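Local coordinates for protein Dye-decolorizing peroxidase (Irpex lacteus, PDB 7D8M) that probably acts as a heme b-dependent peroxidase of the dye-decolorizing family, reducing hydrogen peroxide while oxidising dyes and other substrates, at residues 27-32 with 111-116; 93-98 with 107-112; 122-125 with 131-134; 155-158 with 162-165; 292-295 with 299-302. One frame throughout, in Å; residues are numbered along the deposited sequence.

Contact 1: residues 27-32 with 111-116; sequences FVFFHI and EAFKGT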
# COMPACT_ATOMS: atom_id res chain seq x y z
N PHE A 27 10.12 -10.33 2.86
CA PHE A 27 10.58 -9.54 1.72
C PHE A 27 12.08 -9.73 1.59
O PHE A 27 12.83 -9.34 2.49
CB PHE A 27 10.24 -8.06 1.90
CG PHE A 27 8.77 -7.76 1.92
CD1 PHE A 27 8.04 -7.91 3.09
CD2 PHE A 27 8.12 -7.36 0.76
CE1 PHE A 27 6.68 -7.64 3.11
CE2 PHE A 27 6.76 -7.09 0.77
CZ PHE A 27 6.04 -7.24 1.94
N VAL A 28 12.52 -10.33 0.48
CA VAL A 28 13.94 -10.59 0.25
C VAL A 28 14.43 -9.65 -0.84
O VAL A 28 14.16 -9.88 -2.03
CB VAL A 28 14.20 -12.06 -0.11
CG1 VAL A 28 15.71 -12.29 -0.29
CG2 VAL A 28 13.65 -12.98 0.97
N PHE A 29 15.16 -8.61 -0.45
CA PHE A 29 15.70 -7.64 -1.40
C PHE A 29 17.12 -8.04 -1.76
O PHE A 29 17.92 -8.40 -0.88
CB PHE A 29 15.67 -6.23 -0.82
CG PHE A 29 14.26 -5.73 -0.47
CD1 PHE A 29 13.47 -5.11 -1.42
CD2 PHE A 29 13.76 -5.90 0.81
CE1 PHE A 29 12.18 -4.66 -1.10
CE2 PHE A 29 12.48 -5.44 1.14
CZ PHE A 29 11.69 -4.82 0.18
N PHE A 30 17.44 -7.99 -3.04
CA PHE A 30 18.70 -8.58 -3.49
C PHE A 30 19.34 -7.74 -4.57
O PHE A 30 18.68 -6.96 -5.26
CB PHE A 30 18.49 -10.01 -4.01
CG PHE A 30 17.53 -10.10 -5.17
CD1 PHE A 30 17.96 -9.89 -6.48
CD2 PHE A 30 16.19 -10.41 -4.96
CE1 PHE A 30 17.08 -9.97 -7.55
CE2 PHE A 30 15.31 -10.50 -6.03
CZ PHE A 30 15.76 -10.28 -7.32
N HIS A 31 20.64 -7.97 -4.74
CA HIS A 31 21.44 -7.42 -5.82
C HIS A 31 21.93 -8.57 -6.68
O HIS A 31 22.20 -9.67 -6.17
CB HIS A 31 22.64 -6.64 -5.26
CG HIS A 31 23.55 -6.10 -6.31
ND1 HIS A 31 23.30 -4.92 -6.98
CD2 HIS A 31 24.73 -6.56 -6.80
CE1 HIS A 31 24.26 -4.69 -7.84
NE2 HIS A 31 25.15 -5.66 -7.75
N ILE A 32 22.05 -8.34 -7.98
CA ILE A 32 22.45 -9.39 -8.92
C ILE A 32 23.95 -9.26 -9.17
O ILE A 32 24.42 -8.24 -9.68
CB ILE A 32 21.66 -9.31 -10.23
CG1 ILE A 32 20.17 -9.46 -9.94
CG2 ILE A 32 22.13 -10.39 -11.20
CD1 ILE A 32 19.29 -9.42 -11.17
N GLU A 111 19.68 1.69 5.00
CA GLU A 111 20.85 1.96 4.16
C GLU A 111 20.75 1.24 2.82
O GLU A 111 21.09 1.83 1.78
CB GLU A 111 22.12 1.55 4.90
CG GLU A 111 23.40 1.84 4.14
CD GLU A 111 23.60 3.32 3.90
OE1 GLU A 111 23.13 4.14 4.72
OE2 GLU A 111 24.25 3.68 2.88
N ALA A 112 20.29 -0.01 2.81
CA ALA A 112 20.26 -0.80 1.58
C ALA A 112 19.44 -0.13 0.48
O ALA A 112 19.69 -0.39 -0.70
CB ALA A 112 19.69 -2.20 1.86
N PHE A 113 18.49 0.72 0.83
CA PHE A 113 17.66 1.38 -0.17
C PHE A 113 18.26 2.67 -0.70
O PHE A 113 17.75 3.21 -1.69
CB PHE A 113 16.27 1.67 0.41
CG PHE A 113 15.45 0.44 0.68
CD1 PHE A 113 15.20 -0.47 -0.34
CD2 PHE A 113 14.93 0.20 1.93
CE1 PHE A 113 14.45 -1.61 -0.10
CE2 PHE A 113 14.18 -0.94 2.18
CZ PHE A 113 13.95 -1.85 1.16
N LYS A 114 19.31 3.19 -0.06
CA LYS A 114 19.81 4.53 -0.35
C LYS A 114 20.72 4.48 -1.58
O LYS A 114 21.93 4.71 -1.52
CB LYS A 114 20.51 5.12 0.86
CG LYS A 114 19.60 5.21 2.08
CD LYS A 114 20.30 5.84 3.27
CE LYS A 114 20.35 7.36 3.13
NZ LYS A 114 20.87 7.98 4.37
N GLY A 115 20.10 4.18 -2.70
CA GLY A 115 20.82 4.16 -3.96
C GLY A 115 20.05 3.33 -4.97
O GLY A 115 18.82 3.29 -4.95
N THR A 116 20.81 2.66 -5.84
CA THR A 116 20.23 1.83 -6.88
C THR A 116 20.85 0.44 -6.86
O THR A 116 20.91 -0.24 -7.89
CB THR A 116 20.41 2.48 -8.26
OG1 THR A 116 21.81 2.70 -8.51
CG2 THR A 116 19.68 3.83 -8.32

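Contact 2: residues 93-98 with 107-112; sequences DGQFKD and STWEEA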
# COMPACT_ATOMS: atom_id res chain seq x y z
N ASP A 93 13.39 6.20 -12.60
CA ASP A 93 14.18 7.02 -11.68
C ASP A 93 14.63 6.22 -10.46
O ASP A 93 15.71 6.48 -9.91
CB ASP A 93 13.36 8.23 -11.22
CG ASP A 93 13.43 9.40 -12.19
OD1 ASP A 93 14.25 9.35 -13.14
OD2 ASP A 93 12.65 10.37 -12.00
N GLY A 94 13.80 5.29 -9.99
CA GLY A 94 14.06 4.63 -8.73
C GLY A 94 13.54 5.47 -7.58
O GLY A 94 13.47 6.70 -7.70
N GLN A 95 13.20 4.84 -6.46
CA GLN A 95 12.52 5.56 -5.38
C GLN A 95 13.47 6.50 -4.65
O GLN A 95 13.03 7.54 -4.14
CB GLN A 95 11.87 4.58 -4.40
CG GLN A 95 10.92 5.24 -3.38
CD GLN A 95 10.33 4.22 -2.41
OE1 GLN A 95 10.59 4.27 -1.22
NE2 GLN A 95 9.54 3.28 -2.93
N PHE A 96 14.75 6.17 -4.59
CA PHE A 96 15.70 7.02 -3.89
C PHE A 96 15.82 8.37 -4.57
O PHE A 96 15.74 9.42 -3.93
CB PHE A 96 17.07 6.34 -3.81
CG PHE A 96 18.05 7.05 -2.95
CD1 PHE A 96 17.80 7.26 -1.61
CD2 PHE A 96 19.25 7.52 -3.49
CE1 PHE A 96 18.71 7.92 -0.81
CE2 PHE A 96 20.17 8.17 -2.70
CZ PHE A 96 19.90 8.37 -1.35
N LYS A 97 16.03 8.35 -5.89
CA LYS A 97 16.06 9.58 -6.66
C LYS A 97 14.73 10.32 -6.54
O LYS A 97 14.71 11.53 -6.30
CB LYS A 97 16.37 9.27 -8.12
CG LYS A 97 16.29 10.46 -9.05
CD LYS A 97 16.60 10.06 -10.48
CE LYS A 97 16.60 11.28 -11.40
NZ LYS A 97 16.96 10.90 -12.80
N ASP A 98 13.62 9.60 -6.66
CA ASP A 98 12.29 10.19 -6.61
C ASP A 98 11.90 10.68 -5.22
O ASP A 98 10.88 11.39 -5.10
CB ASP A 98 11.25 9.18 -7.10
CG ASP A 98 9.94 9.84 -7.48
OD1 ASP A 98 9.98 11.00 -7.94
OD2 ASP A 98 8.87 9.20 -7.32
N SER A 107 17.56 10.66 5.49
CA SER A 107 18.33 10.33 6.68
C SER A 107 17.66 9.25 7.52
O SER A 107 18.32 8.63 8.36
CB SER A 107 18.58 11.58 7.53
OG SER A 107 17.38 12.06 8.13
N THR A 108 16.37 9.00 7.31
CA THR A 108 15.68 7.93 8.02
C THR A 108 15.58 6.64 7.21
O THR A 108 14.98 5.67 7.68
CB THR A 108 14.28 8.40 8.46
OG1 THR A 108 13.47 8.73 7.31
CG2 THR A 108 14.40 9.64 9.34
N TRP A 109 16.20 6.58 6.02
CA TRP A 109 16.07 5.41 5.16
C TRP A 109 16.97 4.28 5.62
O TRP A 109 18.10 4.50 6.07
CB TRP A 109 16.44 5.76 3.72
CG TRP A 109 15.33 6.31 2.93
CD1 TRP A 109 14.38 7.21 3.35
CD2 TRP A 109 15.03 6.03 1.56
NE1 TRP A 109 13.52 7.50 2.33
CE2 TRP A 109 13.89 6.78 1.22
CE3 TRP A 109 15.60 5.21 0.59
CZ2 TRP A 109 13.31 6.73 -0.05
CZ3 TRP A 109 15.03 5.16 -0.67
CH2 TRP A 109 13.90 5.92 -0.98
N GLU A 110 16.47 3.05 5.52
CA GLU A 110 17.34 1.88 5.59
C GLU A 110 18.46 2.02 4.57
O GLU A 110 18.22 2.40 3.43
CB GLU A 110 16.55 0.60 5.31
CG GLU A 110 15.41 0.33 6.28
CD GLU A 110 15.87 -0.03 7.68
OE1 GLU A 110 17.00 -0.54 7.83
OE2 GLU A 110 15.09 0.22 8.63
N GLU A 111 19.68 1.69 5.00
CA GLU A 111 20.85 1.96 4.16
C GLU A 111 20.75 1.24 2.82
O GLU A 111 21.09 1.83 1.78
CB GLU A 111 22.12 1.55 4.90
CG GLU A 111 23.40 1.84 4.14
CD GLU A 111 23.60 3.32 3.90
OE1 GLU A 111 23.13 4.14 4.72
OE2 GLU A 111 24.25 3.68 2.88
N ALA A 112 20.29 -0.01 2.81
CA ALA A 112 20.26 -0.80 1.58
C ALA A 112 19.44 -0.13 0.48
O ALA A 112 19.69 -0.39 -0.70
CB ALA A 112 19.69 -2.20 1.86

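Contact 3: residues 122-125 with 131-134; sequences FLIG and ITAQ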
# COMPACT_ATOMS: atom_id res chain seq x y z
N PHE A 122 12.02 -10.65 -3.77
CA PHE A 122 11.17 -11.82 -3.67
C PHE A 122 10.18 -11.58 -2.54
O PHE A 122 10.58 -11.18 -1.44
CB PHE A 122 11.99 -13.09 -3.38
CG PHE A 122 12.60 -13.73 -4.61
CD1 PHE A 122 11.86 -14.61 -5.39
CD2 PHE A 122 13.92 -13.50 -4.95
CE1 PHE A 122 12.41 -15.22 -6.50
CE2 PHE A 122 14.49 -14.11 -6.07
CZ PHE A 122 13.73 -14.97 -6.84
N LEU A 123 8.90 -11.81 -2.81
CA LEU A 123 7.86 -11.85 -1.79
C LEU A 123 7.54 -13.31 -1.49
O LEU A 123 7.15 -14.06 -2.38
CB LEU A 123 6.59 -11.13 -2.26
CG LEU A 123 6.50 -9.62 -2.07
CD1 LEU A 123 7.63 -8.94 -2.79
CD2 LEU A 123 5.16 -9.11 -2.59
N ILE A 124 7.67 -13.71 -0.22
CA ILE A 124 7.44 -15.08 0.21
C ILE A 124 6.39 -15.07 1.31
O ILE A 124 6.67 -14.60 2.43
CB ILE A 124 8.72 -15.75 0.71
CG1 ILE A 124 9.83 -15.73 -0.35
CG2 ILE A 124 8.43 -17.19 1.20
CD1 ILE A 124 11.21 -15.96 0.24
N GLY A 125 5.21 -15.61 1.02
CA GLY A 125 4.13 -15.65 2.00
C GLY A 125 3.78 -17.05 2.46
O GLY A 125 3.61 -17.95 1.63
N ILE A 131 8.68 -21.55 7.44
CA ILE A 131 8.57 -21.86 6.02
C ILE A 131 9.11 -20.73 5.15
O ILE A 131 9.79 -20.97 4.15
CB ILE A 131 7.12 -22.21 5.65
CG1 ILE A 131 6.65 -23.44 6.43
CG2 ILE A 131 6.98 -22.47 4.17
CD1 ILE A 131 5.23 -23.81 6.13
N THR A 132 8.81 -19.46 5.50
CA THR A 132 9.39 -18.37 4.72
C THR A 132 10.92 -18.38 4.81
O THR A 132 11.60 -18.06 3.83
CB THR A 132 8.86 -17.00 5.16
OG1 THR A 132 9.28 -16.72 6.50
CG2 THR A 132 7.33 -16.92 5.05
N ALA A 133 11.46 -18.77 5.97
CA ALA A 133 12.91 -18.86 6.09
C ALA A 133 13.46 -20.01 5.24
O ALA A 133 14.53 -19.90 4.64
CB ALA A 133 13.30 -19.04 7.55
N GLN A 134 12.70 -21.11 5.19
CA GLN A 134 13.05 -22.25 4.35
C GLN A 134 13.16 -21.84 2.89
O GLN A 134 14.16 -22.13 2.21
CB GLN A 134 11.99 -23.33 4.51
CG GLN A 134 12.49 -24.76 4.60
CD GLN A 134 11.56 -25.61 5.44
OE1 GLN A 134 10.35 -25.65 5.20
NE2 GLN A 134 12.11 -26.29 6.44

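Contact 4: residues 155-158 with 162-165; sequences SAAR and EKGH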
# COMPACT_ATOMS: atom_id res chain seq x y z
N SER A 155 7.52 -9.63 7.93
CA SER A 155 6.30 -8.96 8.35
C SER A 155 5.33 -10.05 8.77
O SER A 155 5.45 -11.21 8.36
CB SER A 155 5.72 -8.11 7.22
OG SER A 155 5.33 -8.92 6.13
N ALA A 156 4.39 -9.68 9.64
CA ALA A 156 3.43 -10.65 10.16
C ALA A 156 2.13 -9.95 10.52
O ALA A 156 2.13 -8.81 10.99
CB ALA A 156 3.99 -11.36 11.40
N ALA A 157 1.01 -10.63 10.27
CA ALA A 157 -0.27 -10.12 10.73
C ALA A 157 -0.28 -10.04 12.25
O ALA A 157 0.34 -10.86 12.94
CB ALA A 157 -1.43 -11.00 10.24
N ARG A 158 -0.97 -9.03 12.78
CA ARG A 158 -1.03 -8.85 14.22
C ARG A 158 -1.86 -9.98 14.84
O ARG A 158 -2.65 -10.63 14.16
CB ARG A 158 -1.60 -7.47 14.54
CG ARG A 158 -0.64 -6.36 14.11
CD ARG A 158 -1.05 -4.99 14.63
NE ARG A 158 -1.33 -5.01 16.06
CZ ARG A 158 -2.28 -4.30 16.65
NH1 ARG A 158 -3.07 -3.49 15.94
NH2 ARG A 158 -2.45 -4.38 17.96
N GLU A 162 -6.71 -8.48 16.78
CA GLU A 162 -6.10 -7.43 15.98
C GLU A 162 -5.57 -7.95 14.65
O GLU A 162 -4.95 -7.18 13.90
CB GLU A 162 -4.97 -6.74 16.76
CG GLU A 162 -5.44 -5.90 17.93
CD GLU A 162 -6.27 -4.70 17.51
OE1 GLU A 162 -5.95 -4.09 16.46
OE2 GLU A 162 -7.24 -4.37 18.21
N LYS A 163 -5.79 -9.23 14.33
CA LYS A 163 -5.41 -9.74 13.02
C LYS A 163 -6.18 -8.98 11.94
O LYS A 163 -7.39 -8.75 12.06
CB LYS A 163 -5.69 -11.23 12.92
CG LYS A 163 -5.01 -11.90 11.73
CD LYS A 163 -4.79 -13.40 11.96
CE LYS A 163 -4.11 -13.70 13.30
NZ LYS A 163 -2.64 -13.38 13.33
N GLY A 164 -5.46 -8.56 10.90
CA GLY A 164 -6.04 -7.71 9.89
C GLY A 164 -5.98 -6.22 10.19
O GLY A 164 -6.22 -5.42 9.29
N HIS A 165 -5.65 -5.84 11.43
CA HIS A 165 -5.48 -4.44 11.79
C HIS A 165 -4.02 -4.02 11.62
O HIS A 165 -3.10 -4.84 11.79
CB HIS A 165 -5.90 -4.18 13.24
CG HIS A 165 -7.33 -4.54 13.52
ND1 HIS A 165 -8.24 -3.62 14.00
CD2 HIS A 165 -8.00 -5.71 13.40
CE1 HIS A 165 -9.42 -4.20 14.15
NE2 HIS A 165 -9.30 -5.47 13.80
O HOH W 1 -2.77 -7.52 11.03

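Contact 5: residues 292-295 with 299-302; sequences NYSH and DLAT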
# COMPACT_ATOMS: atom_id res chain seq x y z
N ASN A 292 -19.99 7.14 -0.19
CA ASN A 292 -19.29 7.99 -1.14
C ASN A 292 -19.22 9.44 -0.67
O ASN A 292 -18.94 10.34 -1.48
CB ASN A 292 -19.94 7.91 -2.54
CG ASN A 292 -21.39 8.37 -2.55
OD1 ASN A 292 -21.86 9.01 -1.62
ND2 ASN A 292 -22.09 8.06 -3.63
N TYR A 293 -19.49 9.67 0.62
CA TYR A 293 -19.46 10.97 1.29
C TYR A 293 -20.67 11.84 0.96
O TYR A 293 -20.83 12.90 1.56
CB TYR A 293 -18.16 11.72 1.00
CG TYR A 293 -16.95 10.87 1.36
CD1 TYR A 293 -16.72 10.50 2.68
CD2 TYR A 293 -16.07 10.42 0.39
CE1 TYR A 293 -15.63 9.70 3.02
CE2 TYR A 293 -14.97 9.62 0.72
CZ TYR A 293 -14.76 9.27 2.05
OH TYR A 293 -13.69 8.49 2.41
N SER A 294 -21.53 11.41 0.03
CA SER A 294 -22.76 12.15 -0.23
C SER A 294 -23.85 11.76 0.77
O SER A 294 -23.88 10.64 1.28
CB SER A 294 -23.26 11.90 -1.65
OG SER A 294 -22.38 12.45 -2.61
N HIS A 295 -24.74 12.72 1.05
CA HIS A 295 -25.83 12.53 2.01
C HIS A 295 -26.95 13.48 1.64
O HIS A 295 -26.68 14.63 1.25
CB HIS A 295 -25.39 12.79 3.45
CG HIS A 295 -24.34 11.85 3.96
ND1 HIS A 295 -24.64 10.59 4.43
CD2 HIS A 295 -23.00 11.97 4.05
CE1 HIS A 295 -23.52 9.98 4.79
NE2 HIS A 295 -22.51 10.80 4.57
N ASP A 299 -24.00 19.47 1.59
CA ASP A 299 -23.23 20.08 0.52
C ASP A 299 -21.84 19.46 0.51
O ASP A 299 -21.05 19.69 1.43
CB ASP A 299 -23.16 21.60 0.70
CG ASP A 299 -22.53 22.31 -0.49
OD1 ASP A 299 -21.98 21.62 -1.38
OD2 ASP A 299 -22.60 23.55 -0.53
N LEU A 300 -21.53 18.69 -0.56
CA LEU A 300 -20.21 18.09 -0.71
C LEU A 300 -19.10 19.12 -0.68
O LEU A 300 -17.96 18.80 -0.32
CB LEU A 300 -20.12 17.32 -2.04
CG LEU A 300 -20.66 15.90 -2.08
CD1 LEU A 300 -20.59 15.36 -3.49
CD2 LEU A 300 -19.86 15.04 -1.13
N ALA A 301 -19.40 20.36 -1.06
CA ALA A 301 -18.38 21.40 -1.09
C ALA A 301 -18.00 21.91 0.29
O ALA A 301 -16.92 22.49 0.43
CB ALA A 301 -18.84 22.58 -1.95
N THR A 302 -18.85 21.73 1.31
CA THR A 302 -18.58 22.33 2.62
C THR A 302 -18.73 21.40 3.82
O THR A 302 -18.12 21.67 4.85
CB THR A 302 -19.48 23.56 2.88
OG1 THR A 302 -20.85 23.16 2.91
CG2 THR A 302 -19.29 24.63 1.80

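Contact 1: residues 27-32 with 111-116
Phe-29 and Phe-113 meet as a T-shaped (edge-to-face) aromatic pair on one face of a ferredoxin-like four-stranded antiparallel sheet, the first half of the DyP alpha+beta fold. The ring planes stand 87° apart and the centroids lie 5.0 Å from each other. Phe-113 supplies the edge: its CZ hangs 3.8 Å above the plane of the Phe-29 ring, over the ring centre. Along the same edge, CE1 of Phe-113 is 3.9 Å from CD1 of Phe-29. One hydrogen-bearing edge is thus set squarely against one pi face. Phe-29 puts its CG anti to the carbonyl carbon (chi1 -60°), and its CB leaves the inner strand 24-32 in the direction of the loop that carries Phe-113.

A second shell closes round the pair. Phe-221, from the other four-stranded sheet, meets Phe-29 edge-to-face, and Val-121 of the adjoining strand touches it. Tyr-151 and Val-118 pack on Phe-113.

Farther out, the loop backbone sets where Phe-113 starts. A short 3-10 segment, 111-113, carries it and is closed by Lys-114 N to Glu-111 O at 2.9 Å. An inverse gamma turn centred on Lys-114 follows, in which Gly-115 N reaches back to O of Phe-113 at 2.7 Å.

Contact 2: residues 93-98 with 107-112
Trp-109 pushes the six-membered ring of its indole against Gln-95 and Phe-96 at the start of helix 95-102, and the packing is closest there. CH2 of Trp-109 lies 3.6 Å from CA of Phe-96 and 3.7 Å from the carbonyl O of Gln-95, so the ring meets backbone as well as side chains. Phe-96 brings its edge toward the indole face in an offset edge-to-face pair, with planes at 62° and centroids 5.4 Å apart. The touching atoms are CD1 of Phe-96 and CZ3 of Trp-109, at 3.6 Å. Gln-95 is extended, its amide turned 87° from the indole plane. Its OE1 comes to 3.7 Å from CH2 of Trp-109, while its NE2 bonds to the carbonyl O of Phe-221.

Helix 95-102 and the loop after it belong to the connection between strands 67-72 and 120-126 of the first ferredoxin-like unit. This connection reaches the edge strand of the second sheet, 428-438, where Trp-109 touches Ser-430 and Gln-95 touches Tyr-435. At the far end of the indole, NE1 is held by Asp-104 OD2. An alanine in place of Trp-109 would probably open a gap beneath the edge of Phe-96 and leave Asp-104 without its indole donor.

Phe-96 sits at the rim, partly exposed. Looser still is Lys-97, exposed and fully extended, whose CB points away from Trp-109. Its NZ makes a salt bridge to OD1 of Asp-93 at 3.1 Å, from above the carboxylate plane, spanning the break at Gly-94 back to the end of helix 89-93.

Contact 3: residues 122-125 with 131-134
The peptide group joining Ile-124 to Gly-125 is the flat element met here, and CG2 of Thr-132 approaches its oxygen end, well above the peptide plane and past the oxygen. This methyl is 3.6 Å from O of Ile-124 and 4.4 Å from C of Gly-125. It is directed there because it lies anti to the carbonyl carbon of Thr-132. The hydroxyl, placed between the backbone N and the carbonyl carbon (chi1 65°), turns back instead to the carbonyl O of Glu-129, one turn earlier in the helix.

Strand 120-126 and helix 129-143 follow each other in the beta-alpha-beta half of a ferredoxin-like fold, and this contact lies just past the tight connection between them, where the helix turns back across the sheet.

Ile-124 fills the rest of the interface with its beta-branch. CG2 of Ile-124 lies 3.8 Å from CA of Thr-132 and 4.0 Å from its CB, methyl against the CA and CB of the helix residue. The Ile-124 side chain also touches Tyr-135 and Leu-139 farther along the helix. Gly-125 adds backbone surface, and the side chain of Thr-132 also touches Lys-26 of strand 24-32 and Ser-126.

Contact 4: residues 155-158 with 162-165
Arg-158 and Glu-162 run alongside each other in the same direction, their flat ends inclined by 25°. A salt bridge of 3.0 Å joins Arg-158 NH1 to Glu-162 OE1, and CB of Glu-162 sits 3.6 Å above the centre of the guanidinium plane. NH1 has a second acceptor in O of Glu-166, NH2 makes a salt bridge to Glu-343, and NE is also hydrogen-bonded, outside the two segments. A bend at chi3 (50°) brings the guanidinium back over Glu-162.

The carbonyl O of Arg-158 accepts from Lys-163 NZ at 2.9 Å, the donor standing 44° out of the carbonyl plane. Lys-163 curls at its last two torsions to reach that oxygen, and its NZ has a second partner in Asp-23. A water bridges the segments. It accepts from Arg-158 N, donates to O of His-165 at 2.8 Å and takes a weak bond from Gly-164 N.

A type II beta turn from Glu-162 to His-165, closed by His-165 N to Glu-162 O at 2.9 Å, shapes the second segment; Gly-164 occupies its positive-phi position. Beyond the turn, His-165 ND1 is bonded to Gly-169 O and Gly-164 to the backbone of Asp-172, which ties the end of strand 147-156 to the GXXDG motif of DyP peroxidases at the heme pocket.

Contact 5: residues 292-295 with 299-302
Ser-294 N donates to OD1 of Asn-292 at 2.9 Å, with 153° at the hydrogen and the donor tilted out of the carbonyl plane. This Asx turn shapes the backbone on which Leu-300 lands. The second segment has an Asx turn of its own, Ala-301 N to OD1 of Asp-299 at 2.9 Å, met from above the carboxylate plane.

Between the two turns the contact is made by the forked end of Leu-300. CD1 lies 3.5 Å from OG of Ser-294, and CD2 is 3.6 Å from O of Tyr-293. CD2 also approaches CB of Tyr-293 at 4.3 Å. With CG anti to the carbonyl carbon (chi1 -83°), the fork comes nearer to 292-295 although CB does not point at it.

Both segments belong to the long loop before helix 312-316, whose His-312 is the axial ligand of the heme iron. The ring of Tyr-293 leads away from Leu-300 into this proximal region, where it forms a cation-pi pair with Arg-314 and touches the heme-binding Arg-319. Leu-300 reaches the same ground, against Arg-314 and Asp-320. An alanine at Leu-300 would probably open a gap beside Ser-294 and the Tyr-293 carbonyl, since both methyls that touch them would be gone.

Contacts 1 and 2 share Glu-111 and Ala-112, their centres 10 Å apart; Lys-114 CA packs 3.6 Å from Phe-96 CE1, so the loop that carries Phe-113 also packs against the Phe-96 ring. Contact 3 lies about 17 Å from contact 1 between centres and joins it through neighbouring strands, with Val-28 N 2.9 Å from Phe-122 O. Contact 4 continues the sheet on the other flank of strand 24-32, where Phe-27 CE1 meets Ser-155 OG at 3.5 Å. Contact 5 stands apart, its centre about 44 Å from that of contact 1. Nearest the heme are the side chains of Tyr-293 (about 5 Å), His-165 (about 8 Å) and Gln-95 (about 10 Å).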